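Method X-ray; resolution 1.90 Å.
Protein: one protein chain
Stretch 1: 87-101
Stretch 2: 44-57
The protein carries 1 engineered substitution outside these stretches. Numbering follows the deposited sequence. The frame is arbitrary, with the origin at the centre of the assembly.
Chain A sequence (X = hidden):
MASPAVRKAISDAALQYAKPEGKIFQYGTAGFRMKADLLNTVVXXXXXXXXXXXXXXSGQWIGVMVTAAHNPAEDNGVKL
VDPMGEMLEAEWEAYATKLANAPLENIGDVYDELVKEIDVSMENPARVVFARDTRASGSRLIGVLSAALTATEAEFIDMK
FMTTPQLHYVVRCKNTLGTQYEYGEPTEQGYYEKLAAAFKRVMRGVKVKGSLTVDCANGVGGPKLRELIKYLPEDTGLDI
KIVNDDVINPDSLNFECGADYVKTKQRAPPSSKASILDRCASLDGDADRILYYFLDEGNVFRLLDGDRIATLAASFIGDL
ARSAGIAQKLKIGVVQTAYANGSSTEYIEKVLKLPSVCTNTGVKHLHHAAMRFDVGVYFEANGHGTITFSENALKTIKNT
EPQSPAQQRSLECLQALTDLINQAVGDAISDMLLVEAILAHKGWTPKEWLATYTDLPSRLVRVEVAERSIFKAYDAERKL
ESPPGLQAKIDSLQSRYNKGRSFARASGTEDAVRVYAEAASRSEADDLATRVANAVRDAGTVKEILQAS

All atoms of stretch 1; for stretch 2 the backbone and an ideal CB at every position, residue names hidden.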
ATOM      1  N   MET A  87       1.491  -3.481  -9.357  1.00 28.82           N
ATOM      2  CA  MET A  87       0.889  -2.314  -9.947  1.00 32.20           C
ATOM      3  C   MET A  87       1.121  -2.283 -11.435  1.00 33.04           C
ATOM      4  O   MET A  87       2.217  -2.618 -11.926  1.00 31.57           O
ATOM      5  CB  MET A  87       1.474  -1.033  -9.368  1.00 32.76           C
ATOM      6  CG  MET A  87       1.259  -0.871  -7.856  1.00 45.67           C
ATOM      7  SD  MET A  87      -0.489  -0.783  -7.503  1.00 58.53           S
ATOM      8  CE  MET A  87      -0.643   0.980  -7.903  1.00 59.49           C
ATOM      9  N   LEU A  88       0.094  -1.820 -12.134  1.00 30.75           N
ATOM     10  CA  LEU A  88       0.125  -1.629 -13.583  1.00 32.20           C
ATOM     11  C   LEU A  88       1.467  -1.060 -13.979  1.00 31.30           C
ATOM     12  O   LEU A  88       1.893  -0.007 -13.457  1.00 30.97           O
ATOM     13  CB  LEU A  88      -1.008  -0.655 -14.041  1.00 32.55           C
ATOM     14  CG  LEU A  88      -0.903  -0.162 -15.497  1.00 33.44           C
ATOM     15  CD1 LEU A  88      -1.173  -1.370 -16.411  1.00 30.00           C
ATOM     16  CD2 LEU A  88      -1.838   1.016 -15.791  1.00 28.11           C
ATOM     17  N   GLU A  89       2.143  -1.756 -14.901  1.00 33.54           N
ATOM     18  CA  GLU A  89       3.453  -1.309 -15.440  1.00 36.30           C
ATOM     19  C   GLU A  89       3.501   0.226 -15.699  1.00 32.69           C
ATOM     20  O   GLU A  89       2.603   0.785 -16.374  1.00 34.72           O
ATOM     21  CB  GLU A  89       3.654  -2.032 -16.775  1.00 40.75           C
ATOM     22  CG  GLU A  89       5.008  -1.824 -17.440  1.00 55.94           C
ATOM     23  CD  GLU A  89       5.199  -2.825 -18.554  1.00 62.41           C
ATOM     24  OE1 GLU A  89       4.716  -2.576 -19.681  1.00 68.98           O
ATOM     25  OE2 GLU A  89       5.790  -3.891 -18.281  1.00 72.92           O
ATOM     26  N   ALA A  90       4.542   0.905 -15.232  1.00 31.69           N
ATOM     27  CA  ALA A  90       4.605   2.400 -15.348  1.00 31.72           C
ATOM     28  C   ALA A  90       4.310   3.044 -16.734  1.00 40.41           C
ATOM     29  O   ALA A  90       3.637   4.074 -16.817  1.00 34.39           O
ATOM     30  CB  ALA A  90       5.936   2.883 -14.826  1.00 38.70           C
ATOM     31  N   GLU A  91       4.786   2.427 -17.832  1.00 40.45           N
ATOM     32  CA  GLU A  91       4.624   2.973 -19.201  1.00 38.94           C
ATOM     33  C   GLU A  91       3.119   3.074 -19.593  1.00 36.75           C
ATOM     34  O   GLU A  91       2.679   3.887 -20.418  1.00 36.76           O
ATOM     35  CB  GLU A  91       5.447   2.062 -20.141  1.00 47.42           C
ATOM     36  CG  GLU A  91       5.318   2.299 -21.652  1.00 68.43           C
ATOM     37  CD  GLU A  91       6.509   3.049 -22.299  1.00 83.66           C
ATOM     38  OE1 GLU A  91       7.616   3.092 -21.696  1.00 93.05           O
ATOM     39  OE2 GLU A  91       6.346   3.592 -23.432  1.00 70.52           O
ATOM     40  N   TRP A  92       2.320   2.217 -18.974  1.00 27.59           N
ATOM     41  CA  TRP A  92       0.917   2.143 -19.248  1.00 27.50           C
ATOM     42  C   TRP A  92       0.101   3.180 -18.484  1.00 26.23           C
ATOM     43  O   TRP A  92      -1.058   3.423 -18.836  1.00 28.30           O
ATOM     44  CB  TRP A  92       0.429   0.726 -18.939  1.00 25.84           C
ATOM     45  CG  TRP A  92       0.695  -0.275 -20.066  1.00 29.83           C
ATOM     46  CD1 TRP A  92       1.930  -0.791 -20.509  1.00 30.92           C
ATOM     47  CD2 TRP A  92      -0.299  -0.907 -20.867  1.00 28.51           C
ATOM     48  NE1 TRP A  92       1.719  -1.655 -21.591  1.00 26.88           N
ATOM     49  CE2 TRP A  92       0.376  -1.768 -21.804  1.00 26.98           C
ATOM     50  CE3 TRP A  92      -1.695  -0.817 -20.918  1.00 26.98           C
ATOM     51  CZ2 TRP A  92      -0.324  -2.562 -22.727  1.00 31.81           C
ATOM     52  CZ3 TRP A  92      -2.379  -1.603 -21.842  1.00 27.04           C
ATOM     53  CH2 TRP A  92      -1.686  -2.450 -22.740  1.00 29.07           C
ATOM     54  N   GLU A  93       0.701   3.873 -17.509  1.00 28.37           N
ATOM     55  CA  GLU A  93      -0.039   4.988 -16.862  1.00 26.50           C
ATOM     56  C   GLU A  93      -0.326   6.102 -17.895  1.00 30.67           C
ATOM     57  O   GLU A  93      -1.426   6.666 -17.885  1.00 27.97           O
ATOM     58  CB  GLU A  93       0.718   5.540 -15.648  1.00 29.67           C
ATOM     59  CG  GLU A  93       1.121   4.448 -14.648  1.00 30.57           C
ATOM     60  CD  GLU A  93       1.947   4.984 -13.513  1.00 31.78           C
ATOM     61  OE1 GLU A  93       2.414   6.152 -13.608  1.00 26.14           O
ATOM     62  OE2 GLU A  93       2.076   4.254 -12.516  1.00 33.19           O
ATOM     63  N   ALA A  94       0.645   6.402 -18.791  1.00 29.85           N
ATOM     64  CA  ALA A  94       0.380   7.343 -19.907  1.00 27.73           C
ATOM     65  C   ALA A  94      -0.769   6.947 -20.807  1.00 26.16           C
ATOM     66  O   ALA A  94      -1.537   7.824 -21.254  1.00 27.18           O
ATOM     67  CB  ALA A  94       1.627   7.598 -20.778  1.00 30.59           C
ATOM     68  N   TYR A  95      -0.866   5.671 -21.147  1.00 23.86           N
ATOM     69  CA  TYR A  95      -1.998   5.232 -21.956  1.00 25.10           C
ATOM     70  C   TYR A  95      -3.333   5.455 -21.195  1.00 27.29           C
ATOM     71  O   TYR A  95      -4.336   5.906 -21.778  1.00 26.63           O
ATOM     72  CB  TYR A  95      -1.882   3.764 -22.287  1.00 26.03           C
ATOM     73  CG  TYR A  95      -0.587   3.346 -22.949  1.00 28.17           C
ATOM     74  CD1 TYR A  95       0.057   4.178 -23.902  1.00 31.54           C
ATOM     75  CD2 TYR A  95      -0.045   2.084 -22.693  1.00 28.00           C
ATOM     76  CE1 TYR A  95       1.240   3.778 -24.520  1.00 34.26           C
ATOM     77  CE2 TYR A  95       1.129   1.663 -23.323  1.00 32.10           C
ATOM     78  CZ  TYR A  95       1.757   2.504 -24.242  1.00 33.88           C
ATOM     79  OH  TYR A  95       2.929   2.088 -24.820  1.00 34.16           O
ATOM     80  N   ALA A  96      -3.339   5.119 -19.889  1.00 24.01           N
ATOM     81  CA  ALA A  96      -4.595   5.300 -19.122  1.00 23.54           C
ATOM     82  C   ALA A  96      -4.996   6.741 -19.172  1.00 22.91           C
ATOM     83  O   ALA A  96      -6.168   7.054 -19.306  1.00 23.70           O
ATOM     84  CB  ALA A  96      -4.384   4.861 -17.696  1.00 24.33           C
ATOM     85  N   THR A  97      -4.002   7.631 -18.994  1.00 25.25           N
ATOM     86  CA  THR A  97      -4.251   9.059 -18.885  1.00 28.19           C
ATOM     87  C   THR A  97      -4.725   9.619 -20.234  1.00 26.76           C
ATOM     88  O   THR A  97      -5.546  10.548 -20.283  1.00 26.67           O
ATOM     89  CB  THR A  97      -2.961   9.757 -18.408  1.00 29.98           C
ATOM     90  OG1 THR A  97      -2.580   9.205 -17.164  1.00 28.52           O
ATOM     91  CG2 THR A  97      -3.081  11.265 -18.287  1.00 31.53           C
ATOM     92  N   LYS A  98      -4.271   8.997 -21.337  1.00 27.00           N
ATOM     93  CA  LYS A  98      -4.726   9.458 -22.661  1.00 26.54           C
ATOM     94  C   LYS A  98      -6.197   9.066 -22.821  1.00 27.19           C
ATOM     95  O   LYS A  98      -7.004   9.872 -23.255  1.00 29.36           O
ATOM     96  CB  LYS A  98      -3.838   8.814 -23.724  1.00 33.37           C
ATOM     97  CG  LYS A  98      -4.170   9.202 -25.164  1.00 41.87           C
ATOM     98  CD  LYS A  98      -3.624   8.151 -26.134  1.00 49.32           C
ATOM     99  CE  LYS A  98      -2.123   8.290 -26.380  1.00 56.47           C
ATOM    100  NZ  LYS A  98      -1.897   9.197 -27.538  1.00 51.44           N
ATOM    101  N   LEU A  99      -6.566   7.834 -22.460  1.00 25.96           N
ATOM    102  CA  LEU A  99      -7.957   7.461 -22.571  1.00 29.40           C
ATOM    103  C   LEU A  99      -8.840   8.318 -21.656  1.00 30.20           C
ATOM    104  O   LEU A  99      -9.934   8.750 -22.056  1.00 27.11           O
ATOM    105  CB  LEU A  99      -8.191   5.965 -22.288  1.00 28.87           C
ATOM    106  CG  LEU A  99      -7.789   4.966 -23.357  1.00 30.71           C
ATOM    107  CD1 LEU A  99      -7.636   3.570 -22.750  1.00 32.77           C
ATOM    108  CD2 LEU A  99      -8.841   4.977 -24.486  1.00 33.05           C
ATOM    109  N   ALA A 100      -8.348   8.592 -20.451  1.00 31.50           N
ATOM    110  CA  ALA A 100      -9.165   9.342 -19.465  1.00 29.43           C
ATOM    111  C   ALA A 100      -9.351  10.801 -19.874  1.00 32.66           C
ATOM    112  O   ALA A 100     -10.344  11.435 -19.500  1.00 33.61           O
ATOM    113  CB  ALA A 100      -8.534   9.260 -18.088  1.00 28.83           C
ATOM    114  N   ASN A 101      -8.380  11.349 -20.623  1.00 32.38           N
ATOM    115  CA  ASN A 101      -8.475  12.740 -21.080  1.00 32.63           C
ATOM    116  C   ASN A 101      -9.067  12.923 -22.507  1.00 37.02           C
ATOM    117  O   ASN A 101      -9.306  14.057 -22.938  1.00 34.47           O
ATOM    118  CB  ASN A 101      -7.143  13.475 -20.892  1.00 31.24           C
ATOM    119  CG  ASN A 101      -6.806  13.653 -19.413  1.00 34.09           C
ATOM    120  OD1 ASN A 101      -5.827  13.095 -18.918  1.00 40.80           O
ATOM    121  ND2 ASN A 101      -7.644  14.378 -18.693  1.00 26.90           N
ATOM    122  N   UNK A  44     -14.855   4.433 -16.994  1.00 21.93           N
ATOM    123  CA  UNK A  44     -15.175   3.881 -18.327  1.00 24.53           C
ATOM    124  C   UNK A  44     -13.869   3.737 -19.117  1.00 22.44           C
ATOM    125  O   UNK A  44     -13.618   2.691 -19.682  1.00 23.97           O
ATOM    126  CB  UNK A  44     -16.167   4.773 -19.075  1.00 24.53           C
ATOM    127  N   UNK A  45     -13.033   4.770 -19.117  1.00 21.38           N
ATOM    128  CA  UNK A  45     -11.705   4.733 -19.760  1.00 23.74           C
ATOM    129  C   UNK A  45     -10.817   3.595 -19.235  1.00 26.49           C
ATOM    130  O   UNK A  45     -10.130   2.846 -20.001  1.00 23.54           O
ATOM    131  CB  UNK A  45     -10.991   6.070 -19.547  1.00 23.74           C
ATOM    132  N   UNK A  46     -10.827   3.453 -17.909  1.00 23.48           N
ATOM    133  CA  UNK A  46     -10.071   2.356 -17.298  1.00 22.64           C
ATOM    134  C   UNK A  46     -10.538   0.946 -17.758  1.00 23.29           C
ATOM    135  O   UNK A  46      -9.703   0.043 -17.901  1.00 22.98           O
ATOM    136  CB  UNK A  46     -10.186   2.459 -15.776  1.00 22.64           C
ATOM    137  N   UNK A  47     -11.851   0.781 -17.987  1.00 25.07           N
ATOM    138  CA  UNK A  47     -12.373  -0.516 -18.481  1.00 22.81           C
ATOM    139  C   UNK A  47     -11.758  -0.793 -19.884  1.00 25.61           C
ATOM    140  O   UNK A  47     -11.307  -1.887 -20.191  1.00 26.66           O
ATOM    141  CB  UNK A  47     -13.901  -0.500 -18.549  1.00 22.81           C
ATOM    142  N   UNK A  48     -11.750   0.227 -20.712  1.00 25.72           N
ATOM    143  CA  UNK A  48     -11.045   0.153 -22.024  1.00 27.44           C
ATOM    144  C   UNK A  48      -9.569  -0.231 -21.918  1.00 26.37           C
ATOM    145  O   UNK A  48      -9.126  -1.183 -22.595  1.00 27.40           O
ATOM    146  CB  UNK A  48     -11.145   1.502 -22.739  1.00 27.44           C
ATOM    147  N   UNK A  49      -8.824   0.450 -21.044  1.00 26.17           N
ATOM    148  CA  UNK A  49      -7.416   0.138 -20.801  1.00 25.24           C
ATOM    149  C   UNK A  49      -7.171  -1.290 -20.278  1.00 26.25           C
ATOM    150  O   UNK A  49      -6.264  -1.963 -20.765  1.00 26.39           O
ATOM    151  CB  UNK A  49      -6.846   1.145 -19.801  1.00 25.24           C
ATOM    152  N   UNK A  50      -7.979  -1.729 -19.297  1.00 23.56           N
ATOM    153  CA  UNK A  50      -7.866  -3.070 -18.749  1.00 23.68           C
ATOM    154  C   UNK A  50      -8.031  -4.103 -19.873  1.00 22.02           C
ATOM    155  O   UNK A  50      -7.348  -5.119 -19.852  1.00 22.52           O
ATOM    156  CB  UNK A  50      -8.906  -3.291 -17.649  1.00 23.68           C
ATOM    157  N   UNK A  51      -8.957  -3.865 -20.780  1.00 24.85           N
ATOM    158  CA  UNK A  51      -9.190  -4.807 -21.928  1.00 26.42           C
ATOM    159  C   UNK A  51      -7.882  -4.887 -22.794  1.00 27.84           C
ATOM    160  O   UNK A  51      -7.368  -5.973 -23.070  1.00 25.70           O
ATOM    161  CB  UNK A  51     -10.370  -4.339 -22.782  1.00 26.42           C
ATOM    162  N   UNK A  52      -7.331  -3.720 -23.138  1.00 25.43           N
ATOM    163  CA  UNK A  52      -6.102  -3.665 -23.918  1.00 28.80           C
ATOM    164  C   UNK A  52      -4.943  -4.321 -23.210  1.00 29.46           C
ATOM    165  O   UNK A  52      -4.107  -4.988 -23.871  1.00 28.89           O
ATOM    166  CB  UNK A  52      -5.747  -2.213 -24.244  1.00 28.80           C
ATOM    167  N   UNK A  53      -4.869  -4.156 -21.882  1.00 23.95           N
ATOM    168  CA  UNK A  53      -3.747  -4.704 -21.137  1.00 23.40           C
ATOM    169  C   UNK A  53      -3.818  -6.188 -21.164  1.00 23.96           C
ATOM    170  O   UNK A  53      -2.798  -6.867 -21.384  1.00 25.42           O
ATOM    171  CB  UNK A  53      -3.724  -4.195 -19.694  1.00 23.40           C
ATOM    172  N   UNK A  54      -5.015  -6.706 -20.923  1.00 23.39           N
ATOM    173  CA  UNK A  54      -5.183  -8.147 -20.846  1.00 25.24           C
ATOM    174  C   UNK A  54      -4.840  -8.766 -22.208  1.00 29.73           C
ATOM    175  O   UNK A  54      -4.090  -9.760 -22.258  1.00 28.69           O
ATOM    176  CB  UNK A  54      -6.609  -8.506 -20.422  1.00 25.24           C
ATOM    177  N   UNK A  55      -5.436  -8.196 -23.278  1.00 29.28           N
ATOM    178  CA  UNK A  55      -5.136  -8.635 -24.683  1.00 33.70           C
ATOM    179  C   UNK A  55      -3.622  -8.639 -25.002  1.00 33.78           C
ATOM    180  O   UNK A  55      -3.095  -9.678 -25.479  1.00 34.20           O
ATOM    181  CB  UNK A  55      -5.849  -7.716 -25.677  1.00 33.70           C
ATOM    182  N   UNK A  56      -2.914  -7.554 -24.633  1.00 30.90           N
ATOM    183  CA  UNK A  56      -1.460  -7.450 -24.839  1.00 32.19           C
ATOM    184  C   UNK A  56      -0.727  -8.550 -24.103  1.00 34.68           C
ATOM    185  O   UNK A  56       0.289  -9.052 -24.623  1.00 30.32           O
ATOM    186  CB  UNK A  56      -0.943  -6.086 -24.378  1.00 32.19           C
ATOM    187  N   UNK A  57      -1.250  -8.926 -22.923  1.00 30.45           N
ATOM    188  CA  UNK A  57      -0.666  -9.998 -22.127  1.00 32.32           C
ATOM    189  C   UNK A  57      -1.341 -11.332 -22.395  1.00 34.45           C
ATOM    190  O   UNK A  57      -1.532 -12.125 -21.475  1.00 37.02           O
ATOM    191  CB  UNK A  57      -0.757  -9.660 -20.638  1.00 32.32           C
TER

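The two helices run at 139° to each other, their axes approaching to 8.6 Å, and the backbones converge toward the C-terminal end of helix 91-101. Position 44 has nothing of stretch 1 within 5.5 Å of its ideal CB, so stretch 1 sets no limit on it; it is Tyr44, its chi1 t.

At position 45 the CA-to-CB bond points toward the other helix where the backbones are nearest. The ideal CB already lies 3.7 Å from Ala100 CA and 3.8 Å from Leu99 C, which favours a small side chain. The residue is Ala45, whose CB packs 3.9 Å from Leu99 CB and 4.3 Å from Ala100 CB.

Positions 46 and 47 lack a neighbour in stretch 1 near their ideal CB atoms, and many residues would suit; they are Val46 and Gly47, the latter with ordinary helical angles. Position 48 points toward stretch 1, with Leu99 CD1 4.1 Å from its ideal CB. An apolar residue of almost any size would suit this flank, and Leu48 occupies it, its CB 4.2 Å from Leu99 CD1.

Position 49 faces a hollow lined by Trp92, Tyr95, Ala96 and Leu99. Its ideal CB stands 3.9 Å from Leu99 CD1 and 4.8 Å from Ala96 CA, leaving space for a medium-sized apolar chain such as leucine, isoleucine or methionine. Leu49, with chi1 t and chi2 p, enters as a knob into this hole. Its CD1 lies 3.7 Å from Trp92 CE3 and 3.8 Å from Tyr95 CB, while its CD2 reaches Ala96 CB at 3.4 Å and Leu88 CD2 at 4.1 Å.

Positions 50 and 51 leave the choice open as far as stretch 1 is concerned; Ala50 points away and Thr51 is out of reach. Position 52 points toward the indole, its ideal CB 4.2 Å from Trp92 CZ3, so an apolar chain is suitable. Leu52 places its CB at that distance, and its carbonyl O lies 3.7 Å from Trp92 CH2, at the ring edge.

Position 53 points sideways, but its ideal CB is 3.6 Å from Trp92 CZ3, and beyond the indole lies the carboxylate of Glu89. A long chain could cross the ring, and a basic one could also meet the acid. Arg53 does both. Its CD sits 3.5 Å from the centroid of the six-membered ring of Trp92 in a CH-pi contact, and its CZ is 4.0 Å from the centroid of the five-membered ring in a cation-pi contact. Arg53 NH2 forms a long salt bridge with Glu89 OE1 at 3.7 Å, and a water links NH1 to the same OE1.

At positions 54 and 55 nothing of stretch 1 comes within 5.5 Å of the ideal CB, so it leaves the choice open; they are Ser54 and Lys55. At position 56 the ideal CB is 3.9 Å from Trp92 CZ2, so an apolar residue or a long chain with an aliphatic stem would suit. Lys56 rests its CB on the indole while its end leads away. Position 57, the first to leave helical phi/psi, has nothing of stretch 1 near its ideal CB, so many side chains would suit; it is Leu57.

Stretch 2, residues 44-57: YAVGLLATLRSKKL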
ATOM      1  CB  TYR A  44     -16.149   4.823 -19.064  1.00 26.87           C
ATOM      2  CG  TYR A  44     -16.652   4.224 -20.335  1.00 28.16           C
ATOM      3  CD1 TYR A  44     -17.629   3.238 -20.308  1.00 26.40           C
ATOM      4  CD2 TYR A  44     -16.052   4.560 -21.552  1.00 30.91           C
ATOM      5  CE1 TYR A  44     -18.062   2.630 -21.484  1.00 34.13           C
ATOM      6  CE2 TYR A  44     -16.490   3.968 -22.748  1.00 30.20           C
ATOM      7  CZ  TYR A  44     -17.494   3.028 -22.702  1.00 33.95           C
ATOM      8  OH  TYR A  44     -17.906   2.420 -23.876  1.00 37.62           O
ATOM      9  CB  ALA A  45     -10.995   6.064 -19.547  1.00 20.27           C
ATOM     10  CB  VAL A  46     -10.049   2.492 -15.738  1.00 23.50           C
ATOM     11  CG1 VAL A  46      -9.411   1.262 -15.112  1.00 25.41           C
ATOM     12  CG2 VAL A  46      -9.219   3.722 -15.337  1.00 24.36           C
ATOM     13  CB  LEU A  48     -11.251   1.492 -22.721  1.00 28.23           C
ATOM     14  CG  LEU A  48     -12.537   1.672 -23.543  1.00 32.86           C
ATOM     15  CD1 LEU A  48     -13.805   0.993 -23.074  1.00 35.90           C
ATOM     16  CD2 LEU A  48     -12.768   3.139 -23.836  1.00 32.81           C
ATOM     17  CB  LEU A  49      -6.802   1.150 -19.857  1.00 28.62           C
ATOM     18  CG  LEU A  49      -5.276   0.952 -19.880  1.00 33.58           C
ATOM     19  CD1 LEU A  49      -4.636   1.468 -21.164  1.00 33.00           C
ATOM     20  CD2 LEU A  49      -4.652   1.613 -18.706  1.00 40.59           C
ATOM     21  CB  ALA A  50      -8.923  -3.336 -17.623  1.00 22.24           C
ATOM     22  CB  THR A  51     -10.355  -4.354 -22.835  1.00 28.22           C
ATOM     23  OG1 THR A  51     -11.593  -4.365 -22.120  1.00 27.22           O
ATOM     24  CG2 THR A  51     -10.524  -5.323 -24.054  1.00 25.74           C
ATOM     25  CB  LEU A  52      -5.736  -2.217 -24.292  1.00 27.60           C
ATOM     26  CG  LEU A  52      -6.729  -1.532 -25.264  1.00 30.52           C
ATOM     27  CD1 LEU A  52      -6.199  -0.160 -25.637  1.00 30.90           C
ATOM     28  CD2 LEU A  52      -6.996  -2.337 -26.553  1.00 33.63           C
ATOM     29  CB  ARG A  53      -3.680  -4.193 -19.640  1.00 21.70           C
ATOM     30  CG  ARG A  53      -2.485  -4.720 -18.843  1.00 25.70           C
ATOM     31  CD  ARG A  53      -1.186  -4.224 -19.443  1.00 25.09           C
ATOM     32  NE  ARG A  53      -0.039  -4.537 -18.619  1.00 24.81           N
ATOM     33  CZ  ARG A  53       1.200  -4.615 -19.050  1.00 27.19           C
ATOM     34  NH1 ARG A  53       1.470  -4.498 -20.372  1.00 28.54           N
ATOM     35  NH2 ARG A  53       2.152  -4.833 -18.166  1.00 29.03           N
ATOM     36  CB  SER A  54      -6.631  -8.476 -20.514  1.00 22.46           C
ATOM     37  OG  SER A  54      -6.778  -9.869 -20.430  1.00 27.52           O
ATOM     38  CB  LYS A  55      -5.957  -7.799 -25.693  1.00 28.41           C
ATOM     39  CG  LYS A  55      -7.431  -8.155 -25.769  1.00 31.00           C
ATOM     40  CD  LYS A  55      -8.123  -7.230 -26.787  1.00 32.43           C
ATOM     41  CE  LYS A  55      -9.618  -7.390 -26.853  1.00 35.62           C
ATOM     42  NZ  LYS A  55     -10.049  -8.632 -27.579  1.00 38.11           N
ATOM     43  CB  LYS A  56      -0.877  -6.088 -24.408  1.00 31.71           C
ATOM     44  CG  LYS A  56       0.610  -5.881 -24.696  1.00 32.79           C
ATOM     45  CD  LYS A  56       0.949  -5.978 -26.212  1.00 33.00           C
ATOM     46  CE  LYS A  56       2.396  -5.547 -26.485  1.00 33.10           C
ATOM     47  NZ  LYS A  56       2.675  -5.674 -27.944  1.00 36.27           N
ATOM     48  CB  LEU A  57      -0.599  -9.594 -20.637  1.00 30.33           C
ATOM     49  CG  LEU A  57       0.304  -8.371 -20.363  1.00 30.05           C
ATOM     50  CD1 LEU A  57       0.250  -7.996 -18.868  1.00 29.00           C
ATOM     51  CD2 LEU A  57       1.761  -8.626 -20.741  1.00 31.12           C
TER
HETATM   52  O   HOH W   1       4.250  -4.768 -21.474  1.00 55.69           O
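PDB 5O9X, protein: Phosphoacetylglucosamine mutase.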